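Long-range contacts in glypican-1 (Homo sapiens, PDB 4YWT), which carries heparan sulfate chains at the cell surface, through which it binds alpha-4 (V) collagen, and takes part in Schwann cell myelination: residues L45-Q50 and T69-E74; A51-E56 and G64-T69; L149-A154 and V217-F222; T213-A218 and S311-V316; A287-L292 and R386-F391. The protein carries 3 engineered substitutions. One frame throughout, in Å; residues are numbered along the deposited sequence. Where two conformers were deposited one is given.

Interaction 1. Residues L45-Q50 and T69-E74; sequences LSDVPQ and TSEMEE
The capping box that starts helix 70-129 is where Thr69 and Met72 meet Asp47, Val48 and Pro49 of the preceding loop. In the box, Met72 N gives a weak bond to Thr69 OG1 (3.4 Å) and Thr69 N a weak one back to Met72 SD (3.4 Å). Both side chains also serve the contact. Thr69 OG1 reaches Asp47 O in a further long, weak bond, while its methyl CG2 lies 3.7 Å from Pro49 CD, the two side chains running past each other in opposite senses. Met72 leaves the helix extended and bends only at its last torsion (chi3 60°), laying SD 3.7 Å from Val48 CA and bringing CE within 3.8 Å of Val48 CG2, the branch beside the backbone N. At the outer margin the carboxylates of Asp47 and Glu71 approach with planes 85° apart, OD1 of Asp47 2.8 Å from OE1 of Glu71. Both are acceptors, and if both are ionised the pair is probably costly, though the nearby N-terminal end of the helix may ease it. Glu73 takes no part in this contact; its carboxylate accepts from the backbone N-H groups of Arg59, Ile60 and Cys61, drawing more of the loop to the same helix start. Tyr38 of helix 32-39 closes in on Asp47, Val48 and Met72 together, so the loop is held between that short helix and the first turn of the long one.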
# COMPACT_ATOMS: atom_id res chain seq x y z
N LEU A 45 -14.55 -41.74 12.12
CA LEU A 45 -13.58 -42.59 12.78
C LEU A 45 -13.59 -43.98 12.17
O LEU A 45 -12.62 -44.74 12.28
CB LEU A 45 -13.86 -42.68 14.29
CG LEU A 45 -13.40 -41.53 15.19
CD1 LEU A 45 -14.24 -40.28 14.98
CD2 LEU A 45 -13.42 -41.96 16.65
N SER A 46 -14.70 -44.32 11.52
CA SER A 46 -14.87 -45.62 10.88
C SER A 46 -13.94 -45.78 9.68
O SER A 46 -13.57 -46.90 9.32
CB SER A 46 -16.32 -45.81 10.44
OG SER A 46 -16.71 -44.81 9.51
N ASP A 47 -13.55 -44.66 9.07
CA ASP A 47 -12.69 -44.69 7.90
C ASP A 47 -11.25 -45.07 8.25
O ASP A 47 -10.46 -45.41 7.38
CB ASP A 47 -12.70 -43.34 7.18
CG ASP A 47 -14.06 -43.00 6.61
OD1 ASP A 47 -14.71 -43.90 6.05
OD2 ASP A 47 -14.46 -41.82 6.69
N VAL A 48 -10.91 -45.00 9.54
CA VAL A 48 -9.55 -45.29 9.98
C VAL A 48 -9.33 -46.78 10.22
O VAL A 48 -10.02 -47.39 11.04
CB VAL A 48 -9.20 -44.53 11.27
CG1 VAL A 48 -7.79 -44.89 11.71
CG2 VAL A 48 -9.34 -43.04 11.05
N PRO A 49 -8.37 -47.37 9.49
CA PRO A 49 -8.00 -48.77 9.70
C PRO A 49 -7.52 -49.02 11.13
O PRO A 49 -6.81 -48.20 11.71
CB PRO A 49 -6.87 -49.00 8.69
CG PRO A 49 -6.40 -47.64 8.31
CD PRO A 49 -7.59 -46.75 8.41
N GLN A 50 -7.93 -50.16 11.67
CA GLN A 50 -7.63 -50.58 13.03
C GLN A 50 -6.13 -50.61 13.30
O GLN A 50 -5.66 -50.13 14.33
CB GLN A 50 -8.23 -51.96 13.32
CG GLN A 50 -8.12 -53.00 12.19
CD GLN A 50 -8.94 -52.66 10.95
OE1 GLN A 50 -10.10 -52.26 11.05
NE2 GLN A 50 -8.34 -52.81 9.77
N THR A 69 -6.54 -44.26 4.59
CA THR A 69 -7.22 -44.80 3.43
C THR A 69 -7.35 -43.71 2.38
O THR A 69 -6.90 -42.58 2.59
CB THR A 69 -8.61 -45.37 3.78
OG1 THR A 69 -9.46 -44.31 4.24
CG2 THR A 69 -8.50 -46.44 4.86
N SER A 70 -7.96 -44.04 1.24
CA SER A 70 -8.16 -43.07 0.17
C SER A 70 -8.98 -41.88 0.64
O SER A 70 -8.61 -40.72 0.43
CB SER A 70 -8.82 -43.74 -1.04
OG SER A 70 -8.89 -42.85 -2.14
N GLU A 71 -10.11 -42.18 1.28
CA GLU A 71 -10.98 -41.15 1.84
C GLU A 71 -10.23 -40.29 2.85
O GLU A 71 -10.38 -39.07 2.88
CB GLU A 71 -12.21 -41.78 2.49
CG GLU A 71 -13.14 -42.48 1.51
CD GLU A 71 -14.11 -43.43 2.19
OE1 GLU A 71 -14.47 -43.17 3.36
OE2 GLU A 71 -14.52 -44.43 1.56
N MET A 72 -9.42 -40.94 3.68
CA MET A 72 -8.61 -40.24 4.67
C MET A 72 -7.61 -39.29 4.01
O MET A 72 -7.50 -38.13 4.39
CB MET A 72 -7.87 -41.23 5.56
CG MET A 72 -8.76 -42.04 6.48
SD MET A 72 -7.82 -43.14 7.56
CE MET A 72 -6.80 -41.95 8.44
N GLU A 73 -6.88 -39.80 3.02
CA GLU A 73 -5.87 -39.02 2.32
C GLU A 73 -6.50 -37.80 1.64
O GLU A 73 -6.00 -36.68 1.77
CB GLU A 73 -5.14 -39.88 1.28
CG GLU A 73 -3.73 -39.41 0.96
CD GLU A 73 -3.16 -40.07 -0.28
OE1 GLU A 73 -3.96 -40.55 -1.12
OE2 GLU A 73 -1.92 -40.12 -0.42
N GLU A 74 -7.60 -38.03 0.94
CA GLU A 74 -8.32 -36.95 0.26
C GLU A 74 -8.81 -35.90 1.26
O GLU A 74 -8.60 -34.70 1.06
CB GLU A 74 -9.50 -37.51 -0.54
CG GLU A 74 -9.09 -38.28 -1.79
CD GLU A 74 -10.27 -38.88 -2.52
OE1 GLU A 74 -11.37 -38.94 -1.93
OE2 GLU A 74 -10.11 -39.28 -3.69

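Interaction 2. Residues A51-E56 and G64-T69; sequences AEISGE and GYTCCT
Glu52 swings CG anti to its backbone N (chi1 -169°) and stays extended; the side chain crosses that of Tyr65 at about a right angle, the carboxylate and ring planes 29° apart, with Glu52 OE1 3.2 Å from Tyr65 CB. Tyr65 keeps CG beside its own backbone N (chi1 -72°), and this puts the edge of the ring against the Ile53 carbonyl: CD1 stands 3.2 Å from Ile53 O, near the ring plane. That oxygen also takes the N-H of Thr66 (N to O 2.9 Å), and Ile53 N in turn gives its hydrogen to Thr66 O (2.9 Å). The two bonds make Ile53 and Thr66 a single antiparallel bridge, a hydrogen-bonded pair that closes a loop of the cysteine-rich N-terminal lobe of glypicans without any strand forming. Beyond the bridge the chains stay close where glycines meet, Gly55 CA lying 3.2 Å from Gly64 O in a CA-H...O contact. Thr66 CG2 packs on Gly55 CA at 3.7 Å. On its other branch OG1 accepts from Cys68 N (2.8 Å), an ST turn, and bonds to Cys258 O as well. Two consecutive cysteines of the turn carry disulfides: Cys67 is joined to Cys31, and Cys68 to Cys258 of helix 255-258, whose backbone also bonds with that of Cys67.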
# COMPACT_ATOMS: atom_id res chain seq x y z
N ALA A 51 -5.37 -51.17 12.36
CA ALA A 51 -3.92 -51.18 12.47
C ALA A 51 -3.29 -50.70 11.17
O ALA A 51 -3.99 -50.40 10.20
CB ALA A 51 -3.42 -52.57 12.82
N GLU A 52 -1.96 -50.63 11.16
CA GLU A 52 -1.22 -50.14 10.01
C GLU A 52 -1.40 -51.07 8.81
O GLU A 52 -1.15 -52.27 8.91
CB GLU A 52 0.26 -49.99 10.37
CG GLU A 52 1.11 -49.24 9.37
CD GLU A 52 2.44 -48.83 9.97
OE1 GLU A 52 3.49 -49.21 9.41
OE2 GLU A 52 2.44 -48.12 11.00
N ILE A 53 -1.83 -50.51 7.68
CA ILE A 53 -2.13 -51.32 6.50
C ILE A 53 -1.19 -51.02 5.34
O ILE A 53 -0.29 -50.19 5.46
CB ILE A 53 -3.58 -51.11 6.02
CG1 ILE A 53 -3.78 -49.68 5.51
CG2 ILE A 53 -4.56 -51.44 7.14
CD1 ILE A 53 -5.11 -49.45 4.84
N SER A 54 -1.40 -51.71 4.22
CA SER A 54 -0.57 -51.53 3.03
C SER A 54 -0.92 -50.24 2.30
O SER A 54 -2.08 -49.83 2.27
CB SER A 54 -0.71 -52.73 2.10
OG SER A 54 0.38 -52.81 1.19
N GLY A 55 0.09 -49.61 1.71
CA GLY A 55 -0.06 -48.27 1.17
C GLY A 55 -0.22 -48.15 -0.33
O GLY A 55 0.09 -47.10 -0.90
N GLU A 56 -0.68 -49.21 -0.99
CA GLU A 56 -0.84 -49.21 -2.44
C GLU A 56 -1.64 -48.01 -2.96
O GLU A 56 -1.30 -47.43 -3.99
CB GLU A 56 -1.51 -50.51 -2.92
CG GLU A 56 -2.98 -50.65 -2.53
CD GLU A 56 -3.86 -51.18 -3.64
OE1 GLU A 56 -3.65 -52.33 -4.10
OE2 GLU A 56 -4.77 -50.44 -4.08
N GLY A 64 3.90 -46.67 1.21
CA GLY A 64 4.51 -47.42 2.29
C GLY A 64 3.39 -47.71 3.27
O GLY A 64 2.26 -47.28 3.06
N TYR A 65 3.69 -48.43 4.34
CA TYR A 65 2.64 -48.84 5.28
C TYR A 65 2.04 -47.63 5.99
O TYR A 65 2.76 -46.82 6.58
CB TYR A 65 3.19 -49.86 6.27
CG TYR A 65 3.42 -51.20 5.63
CD1 TYR A 65 2.35 -51.98 5.21
CD2 TYR A 65 4.71 -51.68 5.40
CE1 TYR A 65 2.55 -53.20 4.60
CE2 TYR A 65 4.92 -52.90 4.80
CZ TYR A 65 3.83 -53.66 4.40
OH TYR A 65 4.03 -54.88 3.79
N THR A 66 0.72 -47.53 5.93
CA THR A 66 0.02 -46.32 6.32
C THR A 66 -1.23 -46.58 7.14
O THR A 66 -1.83 -47.65 7.07
CB THR A 66 -0.38 -45.49 5.08
OG1 THR A 66 -1.17 -44.37 5.49
CG2 THR A 66 -1.18 -46.35 4.11
N CYS A 67 -1.62 -45.58 7.93
CA CYS A 67 -2.88 -45.62 8.67
C CYS A 67 -3.99 -44.89 7.91
O CYS A 67 -5.10 -44.75 8.41
CB CYS A 67 -2.71 -45.00 10.06
SG CYS A 67 -1.82 -46.06 11.21
N CYS A 68 -3.67 -44.41 6.71
CA CYS A 68 -4.62 -43.63 5.93
C CYS A 68 -5.23 -44.42 4.77
O CYS A 68 -4.54 -45.14 4.06
CB CYS A 68 -3.93 -42.37 5.38
SG CYS A 68 -3.57 -41.11 6.61
N THR A 69 -6.54 -44.26 4.59
CA THR A 69 -7.22 -44.80 3.43
C THR A 69 -7.35 -43.71 2.38
O THR A 69 -6.90 -42.58 2.59
CB THR A 69 -8.61 -45.37 3.78
OG1 THR A 69 -9.46 -44.31 4.24
CG2 THR A 69 -8.50 -46.44 4.86

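Interaction 3. Residues L149-A154 and V217-F222; sequences LYYRGA and VAARSF
Arg220 meets Tyr150 with its guanidinium nearly upright on the ring, the two planes 77° apart, where the C-terminal end of helix 137-152 packs on helix 204-236 in the all-helical body of glypican-1. NH2 hangs over one face of the ring, offset toward its rim, 3.3 Å from Tyr150 CE1. CZ stands 4.7 Å from the ring centroid, close to the normal, a cation-pi contact. The same group also grips the backbone of that residue side-on: NE (3.2 Å) and NH2 (3.1 Å) both donate to Tyr150 O, which lies at the guanidinium edge. Two N-H groups from the neighbouring helix thus bond to a carbonyl in the last turn of helix 137-152. Bends at chi2 and chi3 (-142° and -65°) curl the arginine back to that oxygen, and on the way CG passes 3.2 Å from Tyr151 O. Gly153, with positive phi, turns the chain out of the helix, its CA 3.9 Å from Arg220 NE. Helix 450-471 comes in from another quarter, Ala469 touching both Val217 and Ser221. Tyr151 is aimed differently from Tyr150: its ring runs on toward helix 70-129, where OH bonds to Asp107 OD1, and it offers an edge, not a face, to Ala219, with Tyr151 CE1 4.2 Å from Ala219 CB.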
# COMPACT_ATOMS: atom_id res chain seq x y z
N LEU A 149 -10.39 20.20 -6.27
CA LEU A 149 -10.51 19.42 -7.50
C LEU A 149 -9.15 18.93 -7.97
O LEU A 149 -9.01 17.80 -8.44
CB LEU A 149 -11.16 20.26 -8.60
CG LEU A 149 -12.69 20.27 -8.66
CD1 LEU A 149 -13.17 21.36 -9.60
CD2 LEU A 149 -13.21 18.91 -9.10
N TYR A 150 -8.14 19.78 -7.84
CA TYR A 150 -6.78 19.45 -8.22
C TYR A 150 -6.22 18.31 -7.38
O TYR A 150 -5.51 17.44 -7.89
CB TYR A 150 -5.88 20.68 -8.10
CG TYR A 150 -4.47 20.45 -8.59
CD1 TYR A 150 -4.21 20.23 -9.94
CD2 TYR A 150 -3.39 20.47 -7.71
CE1 TYR A 150 -2.92 20.02 -10.39
CE2 TYR A 150 -2.10 20.27 -8.16
CZ TYR A 150 -1.87 20.05 -9.50
OH TYR A 150 -0.59 19.84 -9.95
N TYR A 151 -6.55 18.31 -6.09
CA TYR A 151 -6.12 17.24 -5.20
C TYR A 151 -6.84 15.94 -5.54
O TYR A 151 -6.23 14.87 -5.53
CB TYR A 151 -6.37 17.60 -3.73
CG TYR A 151 -6.25 16.41 -2.81
CD1 TYR A 151 -5.01 15.93 -2.41
CD2 TYR A 151 -7.39 15.75 -2.34
CE1 TYR A 151 -4.90 14.84 -1.57
CE2 TYR A 151 -7.29 14.66 -1.50
CZ TYR A 151 -6.04 14.21 -1.12
OH TYR A 151 -5.93 13.12 -0.28
N ARG A 152 -8.13 16.03 -5.82
CA ARG A 152 -8.93 14.83 -6.07
C ARG A 152 -8.56 14.15 -7.39
O ARG A 152 -9.00 13.03 -7.66
CB ARG A 152 -10.42 15.16 -6.05
CG ARG A 152 -10.95 15.49 -4.67
CD ARG A 152 -12.47 15.45 -4.63
NE ARG A 152 -12.99 15.89 -3.34
CZ ARG A 152 -13.74 16.97 -3.17
NH1 ARG A 152 -14.06 17.73 -4.21
NH2 ARG A 152 -14.17 17.30 -1.96
N GLY A 153 -7.75 14.81 -8.20
CA GLY A 153 -7.23 14.20 -9.41
C GLY A 153 -7.79 14.74 -10.70
O GLY A 153 -7.32 14.39 -11.78
N ALA A 154 -8.81 15.60 -10.60
CA ALA A 154 -9.38 16.25 -11.77
C ALA A 154 -8.27 16.98 -12.51
O ALA A 154 -7.39 17.57 -11.87
CB ALA A 154 -10.49 17.21 -11.38
N VAL A 217 0.58 17.75 -5.74
CA VAL A 217 0.78 16.57 -6.58
C VAL A 217 1.51 15.50 -5.77
O VAL A 217 1.28 14.30 -5.98
CB VAL A 217 1.57 16.90 -7.88
CG1 VAL A 217 3.01 17.26 -7.58
CG2 VAL A 217 1.51 15.73 -8.85
N ALA A 218 2.36 15.92 -4.83
CA ALA A 218 2.99 14.96 -3.92
C ALA A 218 1.94 14.20 -3.13
O ALA A 218 1.90 12.96 -3.14
CB ALA A 218 3.95 15.67 -2.99
N ALA A 219 1.07 14.94 -2.46
CA ALA A 219 -0.01 14.37 -1.65
C ALA A 219 -0.91 13.45 -2.46
O ALA A 219 -1.18 12.30 -2.06
CB ALA A 219 -0.83 15.49 -1.02
N ARG A 220 -1.37 13.96 -3.60
CA ARG A 220 -2.24 13.20 -4.48
C ARG A 220 -1.60 11.89 -4.93
O ARG A 220 -2.24 10.84 -4.91
CB ARG A 220 -2.63 14.02 -5.71
CG ARG A 220 -3.65 13.33 -6.60
CD ARG A 220 -3.36 13.58 -8.07
NE ARG A 220 -3.49 14.99 -8.43
CZ ARG A 220 -2.86 15.55 -9.46
NH1 ARG A 220 -2.05 14.83 -10.22
NH2 ARG A 220 -3.04 16.84 -9.72
N SER A 221 -0.34 11.96 -5.34
CA SER A 221 0.37 10.78 -5.82
C SER A 221 0.57 9.76 -4.70
O SER A 221 0.49 8.55 -4.92
CB SER A 221 1.72 11.18 -6.42
OG SER A 221 1.54 12.06 -7.51
N PHE A 222 0.84 10.26 -3.49
CA PHE A 222 1.01 9.37 -2.34
C PHE A 222 -0.29 8.62 -2.05
O PHE A 222 -0.30 7.38 -1.94
CB PHE A 222 1.45 10.17 -1.11
CG PHE A 222 1.68 9.32 0.11
CD1 PHE A 222 2.85 8.60 0.26
CD2 PHE A 222 0.73 9.26 1.11
CE1 PHE A 222 3.07 7.82 1.38
CE2 PHE A 222 0.94 8.49 2.24
CZ PHE A 222 2.11 7.77 2.37

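Interaction 4. Residues T213-A218 and S311-V316; sequences TRAFVA and SVIGSV
Phe216 and Ile313 bury the largest areas here, with Ala215 next, and all three lie in the interior. The phenyl ring presents one face to Ile313 CG1. Its far end, CZ, comes to 4.0 Å from Ile313 CA, and CE1 lies 4.3 Å from the CG2 branch. Ile313 holds CG1 beside its own backbone N (chi1 -60°), a setting that carries CD1 back over helix 204-236 to within 3.7 Å of Ala215 O. The methyl of Ala215 points toward the loop and is received between two branched neighbours: its CB is 3.7 Å from Val312 CG1 and 3.9 Å from Ile313 CG1. Val312 and Ile313 form a short 3-10 turn in the loop between helix 286-299 and helix 316-328, and the contact seats this turn on the flank of helix 204-236 within the helical bundle. The hydrophobic layer extends to two further helices, since Phe216 also touches Leu147 and Tyr150 of helix 137-152, and Ile313 touches Phe110 and Leu113 of helix 70-129. Polar links lie at one margin. Arg214 NH1 donates to a water (2.9 Å) that accepts in its guanidinium plane, and the same water takes a weak bond from Val312 N (3.3 Å), while Arg214 NH2 is held by Lys302 O. Past the turn, Ser315 sits at the N-cap position of helix 316-328, yet its hydroxyl makes no capping bond and instead gives its hydrogen to Ser311 O (2.9 Å), from above the carbonyl plane, tying the ends of the turn together.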
# COMPACT_ATOMS: atom_id res chain seq x y z
N THR A 213 2.30 23.62 -6.13
CA THR A 213 2.59 22.73 -7.25
C THR A 213 3.29 21.46 -6.78
O THR A 213 2.88 20.35 -7.15
CB THR A 213 3.47 23.41 -8.31
OG1 THR A 213 2.74 24.50 -8.90
CG2 THR A 213 3.85 22.43 -9.40
N ARG A 214 4.32 21.61 -5.97
CA ARG A 214 5.03 20.45 -5.43
C ARG A 214 4.16 19.62 -4.48
O ARG A 214 3.91 18.42 -4.70
CB ARG A 214 6.30 20.91 -4.71
CG ARG A 214 6.89 19.87 -3.76
CD ARG A 214 8.15 20.40 -3.08
NE ARG A 214 7.96 21.73 -2.51
CZ ARG A 214 7.26 21.99 -1.41
NH1 ARG A 214 7.15 23.24 -0.97
NH2 ARG A 214 6.65 21.01 -0.75
N ALA A 215 3.67 20.27 -3.43
CA ALA A 215 3.01 19.60 -2.32
C ALA A 215 1.70 18.91 -2.70
O ALA A 215 1.42 17.81 -2.20
CB ALA A 215 2.76 20.59 -1.20
N PHE A 216 0.90 19.52 -3.56
CA PHE A 216 -0.41 18.95 -3.86
C PHE A 216 -0.31 17.71 -4.75
O PHE A 216 -1.02 16.72 -4.53
CB PHE A 216 -1.33 20.00 -4.49
CG PHE A 216 -2.03 20.86 -3.48
CD1 PHE A 216 -3.20 20.43 -2.87
CD2 PHE A 216 -1.52 22.10 -3.12
CE1 PHE A 216 -3.85 21.21 -1.94
CE2 PHE A 216 -2.16 22.89 -2.19
CZ PHE A 216 -3.33 22.45 -1.59
N VAL A 217 0.58 17.75 -5.74
CA VAL A 217 0.78 16.57 -6.58
C VAL A 217 1.51 15.50 -5.77
O VAL A 217 1.28 14.30 -5.98
CB VAL A 217 1.57 16.90 -7.88
CG1 VAL A 217 3.01 17.26 -7.58
CG2 VAL A 217 1.51 15.73 -8.85
N ALA A 218 2.36 15.92 -4.83
CA ALA A 218 2.99 14.96 -3.92
C ALA A 218 1.94 14.20 -3.13
O ALA A 218 1.90 12.96 -3.14
CB ALA A 218 3.95 15.67 -2.99
N SER A 311 3.69 23.03 5.87
CA SER A 311 3.20 22.58 4.58
C SER A 311 2.14 23.52 4.05
O SER A 311 1.27 23.98 4.79
CB SER A 311 2.66 21.15 4.67
OG SER A 311 2.32 20.66 3.38
N VAL A 312 2.22 23.82 2.75
CA VAL A 312 1.31 24.76 2.12
C VAL A 312 -0.11 24.20 2.03
O VAL A 312 -1.08 24.95 1.95
CB VAL A 312 1.81 25.16 0.72
CG1 VAL A 312 1.72 23.97 -0.24
CG2 VAL A 312 1.02 26.34 0.18
N ILE A 313 -0.22 22.87 2.08
CA ILE A 313 -1.51 22.19 1.97
C ILE A 313 -2.49 22.68 3.04
O ILE A 313 -3.71 22.71 2.82
CB ILE A 313 -1.34 20.66 2.07
CG1 ILE A 313 -0.44 20.16 0.94
CG2 ILE A 313 -2.68 19.95 2.02
CD1 ILE A 313 0.04 18.73 1.13
N GLY A 314 -1.96 23.08 4.19
CA GLY A 314 -2.79 23.61 5.25
C GLY A 314 -2.51 25.06 5.60
O GLY A 314 -2.96 25.54 6.64
N SER A 315 -1.77 25.76 4.74
CA SER A 315 -1.37 27.13 5.05
C SER A 315 -1.42 28.08 3.85
O SER A 315 -0.69 29.07 3.82
CB SER A 315 0.04 27.14 5.65
OG SER A 315 1.02 26.84 4.67
N VAL A 316 -2.27 27.78 2.87
CA VAL A 316 -2.46 28.63 1.70
C VAL A 316 -2.88 30.06 2.10
O VAL A 316 -2.39 31.06 1.54
CB VAL A 316 -3.53 28.04 0.76
CG1 VAL A 316 -3.90 29.03 -0.34
CG2 VAL A 316 -3.05 26.73 0.16
O HOH W 1 5.14 23.52 1.14

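Interaction 5. Residues A287-L292 and R386-F391; sequences AEWRNL and RDVQDF. With CA (calcium ion), chain F.
Beside a calcium site, Trp289 and Arg290 of helix 286-299 pack against the turn of Val388, Gln389 and Asp390, whose outer side holds the ion. The indole is thrown out anti to its backbone N (chi1 176°), and NE1 donates to Val388 O at 2.9 Å with a moderately bent bond (153°), the acceptor lying a little out of the ring plane. Gln389 O adds to this edge, 3.5 Å from Trp289 CD1. That oxygen is shared with Arg290: it sits over the centre of one guanidinium face, 3.6 Å from CZ, while Arg290 NH2 lies 3.8 Å from Asp390 CB. The arginine's own polar partner is Asp286, which forms a salt bridge with NE. Val388 to Phe391 make a type I beta turn, the link between helix 373-387 and helix 391-404, and the tryptophan bonds to the first carbonyl of the turn, which also closes it through a weak bond from Phe391 N. Packing widens from there, with Trp289 edge-to-face on Trp392 and Val388 against Leu95 and Met98 of helix 70-129. The carbonyl O of Asp387 binds calcium at 2.4 Å. Asp390 adds both carboxylate oxygens, each 2.4 Å from calcium; with CG between backbone N and carbonyl carbon (chi1 58°) the carboxylate is turned to the ion, on a CB that points away from helix 286-299. Three waters complete the observed shell. One of these waters also gives a hydrogen to Arg386 O, linking the ion to the last turn of helix 373-387.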
# COMPACT_ATOMS: atom_id res chain seq x y z
N ALA A 287 9.70 -7.07 -6.97
CA ALA A 287 10.46 -5.94 -7.52
C ALA A 287 9.63 -4.66 -7.65
O ALA A 287 10.05 -3.59 -7.22
CB ALA A 287 11.05 -6.32 -8.87
N GLU A 288 8.45 -4.78 -8.25
CA GLU A 288 7.62 -3.61 -8.51
C GLU A 288 6.92 -3.12 -7.24
O GLU A 288 6.65 -1.93 -7.10
CB GLU A 288 6.59 -3.92 -9.60
CG GLU A 288 7.21 -4.27 -10.95
CD GLU A 288 8.33 -3.32 -11.34
OE1 GLU A 288 8.15 -2.09 -11.22
OE2 GLU A 288 9.39 -3.81 -11.78
N TRP A 289 6.64 -4.04 -6.33
CA TRP A 289 6.11 -3.67 -5.02
C TRP A 289 7.14 -2.81 -4.29
O TRP A 289 6.82 -1.74 -3.76
CB TRP A 289 5.74 -4.92 -4.21
CG TRP A 289 5.28 -4.67 -2.80
CD1 TRP A 289 6.04 -4.71 -1.67
CD2 TRP A 289 3.94 -4.38 -2.38
NE1 TRP A 289 5.26 -4.45 -0.57
CE2 TRP A 289 3.97 -4.24 -0.97
CE3 TRP A 289 2.72 -4.21 -3.04
CZ2 TRP A 289 2.83 -3.95 -0.23
CZ3 TRP A 289 1.59 -3.92 -2.30
CH2 TRP A 289 1.65 -3.79 -0.91
N ARG A 290 8.38 -3.28 -4.28
CA ARG A 290 9.48 -2.55 -3.65
C ARG A 290 9.72 -1.21 -4.33
O ARG A 290 10.00 -0.22 -3.65
CB ARG A 290 10.77 -3.38 -3.68
CG ARG A 290 10.75 -4.60 -2.76
CD ARG A 290 12.08 -5.33 -2.80
NE ARG A 290 12.04 -6.58 -2.06
CZ ARG A 290 12.31 -6.69 -0.76
NH1 ARG A 290 12.63 -5.61 -0.05
NH2 ARG A 290 12.25 -7.87 -0.17
N ASN A 291 9.62 -1.18 -5.65
CA ASN A 291 9.77 0.07 -6.39
C ASN A 291 8.70 1.09 -5.99
O ASN A 291 9.01 2.25 -5.67
CB ASN A 291 9.69 -0.18 -7.90
CG ASN A 291 10.96 -0.80 -8.45
OD1 ASN A 291 12.04 -0.63 -7.90
ND2 ASN A 291 10.83 -1.53 -9.56
N LEU A 292 7.45 0.64 -6.00
CA LEU A 292 6.34 1.50 -5.63
C LEU A 292 6.50 2.03 -4.22
O LEU A 292 6.40 3.24 -4.00
CB LEU A 292 5.01 0.76 -5.74
CG LEU A 292 3.82 1.68 -5.50
CD1 LEU A 292 3.76 2.74 -6.60
CD2 LEU A 292 2.50 0.92 -5.42
N ARG A 386 8.19 0.46 5.19
CA ARG A 386 9.47 -0.22 5.26
C ARG A 386 9.29 -1.61 5.86
O ARG A 386 10.07 -2.52 5.58
CB ARG A 386 10.49 0.57 6.08
CG ARG A 386 10.99 1.84 5.42
CD ARG A 386 12.06 2.51 6.26
NE ARG A 386 11.91 3.97 6.29
CZ ARG A 386 12.55 4.81 5.48
NH1 ARG A 386 13.38 4.34 4.57
NH2 ARG A 386 12.34 6.11 5.59
N ASP A 387 8.25 -1.76 6.67
CA ASP A 387 7.99 -3.04 7.34
C ASP A 387 7.38 -4.10 6.42
O ASP A 387 7.57 -5.29 6.63
CB ASP A 387 7.06 -2.82 8.54
CG ASP A 387 6.85 -4.08 9.35
OD1 ASP A 387 7.86 -4.72 9.72
OD2 ASP A 387 5.68 -4.44 9.60
N VAL A 388 6.64 -3.66 5.40
CA VAL A 388 5.93 -4.60 4.53
C VAL A 388 6.46 -4.62 3.09
O VAL A 388 5.80 -5.14 2.19
CB VAL A 388 4.42 -4.28 4.49
CG1 VAL A 388 3.82 -4.36 5.88
CG2 VAL A 388 4.18 -2.91 3.86
N GLN A 389 7.65 -4.08 2.87
CA GLN A 389 8.25 -4.09 1.54
C GLN A 389 8.71 -5.50 1.17
O GLN A 389 8.89 -5.81 -0.01
CB GLN A 389 9.42 -3.11 1.46
CG GLN A 389 10.47 -3.30 2.53
CD GLN A 389 11.60 -2.30 2.43
OE1 GLN A 389 11.73 -1.59 1.43
NE2 GLN A 389 12.44 -2.24 3.46
N ASP A 390 8.90 -6.34 2.18
CA ASP A 390 9.39 -7.70 1.98
C ASP A 390 8.26 -8.72 1.90
O ASP A 390 8.51 -9.92 1.83
CB ASP A 390 10.36 -8.10 3.10
CG ASP A 390 9.72 -8.00 4.49
OD1 ASP A 390 8.49 -7.81 4.60
OD2 ASP A 390 10.46 -8.14 5.49
N PHE A 391 7.03 -8.23 1.93
CA PHE A 391 5.84 -9.06 2.11
C PHE A 391 5.79 -10.30 1.22
O PHE A 391 5.74 -11.45 1.70
CB PHE A 391 4.59 -8.21 1.87
CG PHE A 391 3.30 -8.92 2.17
CD1 PHE A 391 2.94 -9.18 3.48
CD2 PHE A 391 2.45 -9.32 1.15
CE1 PHE A 391 1.75 -9.83 3.78
CE2 PHE A 391 1.27 -9.97 1.44
CZ PHE A 391 0.92 -10.22 2.75
CA CA F . 8.75 -7.32 6.90
O HOH W 2 10.31 -5.60 6.33
O HOH W 3 7.97 -9.55 7.31
O HOH W 4 6.61 -8.24 6.37

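In the fold
Interactions 1 and 2 lie together at one end of the long molecule, their centres 10 Å apart; they share Thr69, and interaction 2 is nested inside the loop that interaction 1 closes. Interactions 3 and 4, also 10 Å apart, sit on the other side of the chain's centre, about 60 to 70 Å from the first pair, centre to centre, and use overlapping parts of helix 204-236, sharing Val217 and Ala218. Interaction 5 lies between the two groups, 23 Å from interaction 3 by centres, and its segments alternate along the chain with those of interaction 4. Helix 70-129 starts in interaction 1 and packs beside interactions 3, 4 and 5, running as a common spine through the elongated core protein.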